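Local coordinates for protein arginyl-tRNA synthetase (Campylobacter jejuni, PDB 3FNR) that charges tRNA(Arg) with L-arginine at the expense of ATP, as a monomeric class I aminoacyl-tRNA synthetase, at residues A[309-317]-A[396-404]. The protein carries 1 engineered substitution. Residues are numbered along the deposited sequence; the frame is centred on the assembly and turned at random.
Sequences RYIFLSKKC and LQKIPDYLK
Y310 and L313 both carry CG anti to the backbone N (chi1 -170° and -155°), and this brings the ends of both side chains to P400. The Y310 ring and P400 run past each other in opposite directions, with Y310 CE2 3.7 Å from P400 CB. The L313 side chain crosses that of P400 at about a right angle, with L313 CD2 3.9 Å from P400 CD. The other methyl, L313 CD1, packs on L396 CB at 3.8 Å. Q397 is bent at chi2 (-76°), which turns its amide along the backbone of K316. Q397 CA makes a bent CH...O contact with L313 O (3.3 Å). Water joins the segments at two points. One molecule donates to Q397 OE1 (2.6 Å) and accepts from C317 N. Another bonds Y310 OH (3.0 Å) and, weakly, K404 NZ. The aliphatic part of K404 crosses the Y310 hydroxyl. Helix 336-353 also packs on Y310, and helix 50-65 on L313 and L396. The contact joins the segment on helix 305-311, in the catalytic domain, to the segment on helix 398-416, in the DALR anticodon-binding domain. No direct hydrogen bond links the two segments, so apolar packing and bridging water hold this part of the domain interface.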
# COMPACT_ATOMS: atom_id res chain seq x y z
N ARG A 309 1.21 9.28 0.93
CA ARG A 309 1.23 8.57 -0.32
C ARG A 309 2.46 8.94 -1.17
O ARG A 309 2.91 8.14 -1.97
CB ARG A 309 -0.06 8.82 -1.11
CG ARG A 309 -1.35 8.25 -0.49
CD ARG A 309 -1.29 6.75 -0.23
NE ARG A 309 -1.13 5.97 -1.46
CZ ARG A 309 -2.08 5.22 -2.02
NH1 ARG A 309 -3.29 5.14 -1.47
NH2 ARG A 309 -1.83 4.55 -3.14
N TYR A 310 2.98 10.15 -0.98
CA TYR A 310 4.15 10.58 -1.73
C TYR A 310 5.43 10.05 -1.09
O TYR A 310 6.22 9.37 -1.75
CB TYR A 310 4.23 12.11 -1.86
CG TYR A 310 5.32 12.53 -2.83
CD1 TYR A 310 6.67 12.64 -2.43
CD2 TYR A 310 5.02 12.76 -4.17
CE1 TYR A 310 7.67 12.99 -3.34
CE2 TYR A 310 6.01 13.11 -5.08
CZ TYR A 310 7.33 13.22 -4.67
OH TYR A 310 8.29 13.57 -5.58
N ILE A 311 5.63 10.40 0.17
CA ILE A 311 6.84 10.11 0.91
C ILE A 311 7.13 8.62 0.89
O ILE A 311 8.26 8.21 0.59
CB ILE A 311 6.71 10.59 2.38
CG1 ILE A 311 6.70 12.12 2.43
CG2 ILE A 311 7.85 10.07 3.24
CD1 ILE A 311 6.12 12.68 3.72
N PHE A 312 6.11 7.80 1.15
CA PHE A 312 6.30 6.36 1.29
C PHE A 312 6.50 5.61 -0.03
O PHE A 312 6.80 4.41 -0.03
CB PHE A 312 5.21 5.75 2.18
CG PHE A 312 5.43 6.00 3.65
CD1 PHE A 312 6.11 5.07 4.42
CD2 PHE A 312 5.00 7.18 4.24
CE1 PHE A 312 6.34 5.31 5.78
CE2 PHE A 312 5.23 7.42 5.59
CZ PHE A 312 5.90 6.48 6.36
N LEU A 313 6.34 6.32 -1.14
CA LEU A 313 6.57 5.77 -2.47
C LEU A 313 7.88 6.27 -3.08
O LEU A 313 8.31 5.76 -4.11
CB LEU A 313 5.41 6.14 -3.38
CG LEU A 313 5.12 5.23 -4.57
CD1 LEU A 313 4.48 3.93 -4.10
CD2 LEU A 313 4.24 5.96 -5.55
N SER A 314 8.52 7.22 -2.42
CA SER A 314 9.51 8.09 -3.05
C SER A 314 10.90 7.50 -3.21
O SER A 314 11.75 8.09 -3.88
CB SER A 314 9.59 9.44 -2.31
OG SER A 314 10.10 9.26 -1.00
N LYS A 315 11.15 6.35 -2.60
CA LYS A 315 12.44 5.69 -2.78
C LYS A 315 12.25 4.19 -2.95
O LYS A 315 11.30 3.61 -2.41
CB LYS A 315 13.39 6.02 -1.62
CG LYS A 315 14.89 5.74 -1.85
CD LYS A 315 15.58 6.67 -2.87
CE LYS A 315 15.62 6.11 -4.31
NZ LYS A 315 16.20 4.74 -4.42
N LYS A 316 13.15 3.58 -3.73
CA LYS A 316 13.18 2.13 -3.99
C LYS A 316 12.90 1.33 -2.72
O LYS A 316 13.48 1.59 -1.66
CB LYS A 316 14.52 1.72 -4.60
CG LYS A 316 14.57 0.33 -5.22
CD LYS A 316 15.86 0.13 -6.00
CE LYS A 316 15.85 -1.14 -6.84
NZ LYS A 316 16.20 -2.35 -6.04
N CYS A 317 11.99 0.36 -2.85
CA CYS A 317 11.33 -0.33 -1.74
C CYS A 317 12.26 -1.04 -0.75
O CYS A 317 12.02 -1.03 0.45
CB CYS A 317 10.29 -1.32 -2.28
SG CYS A 317 8.93 -1.66 -1.13
N LEU A 396 8.16 1.62 -8.26
CA LEU A 396 7.08 2.60 -8.18
C LEU A 396 7.55 4.03 -7.93
O LEU A 396 6.81 4.97 -8.20
CB LEU A 396 6.02 2.18 -7.14
CG LEU A 396 5.38 0.81 -7.35
CD1 LEU A 396 4.30 0.53 -6.32
CD2 LEU A 396 4.81 0.66 -8.75
N GLN A 397 8.78 4.19 -7.44
CA GLN A 397 9.38 5.52 -7.23
C GLN A 397 9.63 6.29 -8.52
O GLN A 397 9.85 7.49 -8.47
CB GLN A 397 10.66 5.44 -6.38
CG GLN A 397 11.92 4.98 -7.12
CD GLN A 397 11.95 3.48 -7.38
OE1 GLN A 397 11.20 2.70 -6.79
NE2 GLN A 397 12.84 3.06 -8.27
N LYS A 398 9.59 5.60 -9.66
CA LYS A 398 9.62 6.24 -10.98
C LYS A 398 8.40 7.14 -11.20
O LYS A 398 8.47 8.10 -11.98
CB LYS A 398 9.71 5.20 -12.10
CG LYS A 398 10.95 4.30 -12.09
CD LYS A 398 12.06 4.83 -13.00
CE LYS A 398 13.21 3.83 -13.15
NZ LYS A 398 12.80 2.57 -13.85
N ILE A 399 7.29 6.84 -10.54
CA ILE A 399 6.10 7.69 -10.66
C ILE A 399 6.29 9.09 -10.01
O ILE A 399 6.11 10.10 -10.70
CB ILE A 399 4.77 6.97 -10.22
CG1 ILE A 399 4.58 5.65 -10.97
CG2 ILE A 399 3.56 7.87 -10.46
CD1 ILE A 399 3.37 4.82 -10.45
N PRO A 400 6.64 9.17 -8.69
CA PRO A 400 7.03 10.49 -8.14
C PRO A 400 8.19 11.19 -8.87
O PRO A 400 8.14 12.41 -9.04
CB PRO A 400 7.47 10.16 -6.70
CG PRO A 400 6.81 8.89 -6.37
CD PRO A 400 6.65 8.13 -7.64
N ASP A 401 9.20 10.43 -9.31
CA ASP A 401 10.34 10.99 -10.06
C ASP A 401 9.90 11.68 -11.36
O ASP A 401 10.41 12.75 -11.70
CB ASP A 401 11.37 9.91 -10.40
CG ASP A 401 12.15 9.44 -9.18
OD1 ASP A 401 12.89 8.44 -9.32
OD2 ASP A 401 12.01 10.04 -8.09
N TYR A 402 8.99 11.03 -12.09
CA TYR A 402 8.44 11.56 -13.33
C TYR A 402 7.74 12.88 -13.06
O TYR A 402 7.93 13.86 -13.77
CB TYR A 402 7.46 10.55 -13.96
CG TYR A 402 6.62 11.12 -15.09
CD1 TYR A 402 7.11 11.19 -16.39
CD2 TYR A 402 5.32 11.59 -14.86
CE1 TYR A 402 6.35 11.73 -17.43
CE2 TYR A 402 4.56 12.13 -15.88
CZ TYR A 402 5.07 12.20 -17.16
OH TYR A 402 4.29 12.73 -18.17
N LEU A 403 6.91 12.87 -12.02
CA LEU A 403 6.05 13.97 -11.67
C LEU A 403 6.85 15.18 -11.20
O LEU A 403 6.53 16.31 -11.57
CB LEU A 403 5.10 13.51 -10.59
CG LEU A 403 3.59 13.59 -10.80
CD1 LEU A 403 3.18 13.54 -12.27
CD2 LEU A 403 2.96 12.48 -10.01
N LYS A 404 7.87 14.91 -10.38
CA LYS A 404 8.82 15.92 -9.92
C LYS A 404 9.45 16.67 -11.09
O LYS A 404 9.44 17.90 -11.13
CB LYS A 404 9.95 15.27 -9.12
CG LYS A 404 9.87 15.47 -7.63
CD LYS A 404 11.22 15.16 -6.96
CE LYS A 404 11.67 13.72 -7.20
NZ LYS A 404 12.95 13.40 -6.51
O HOH W 1 10.81 12.77 -4.10
O HOH W 2 10.11 0.82 -5.44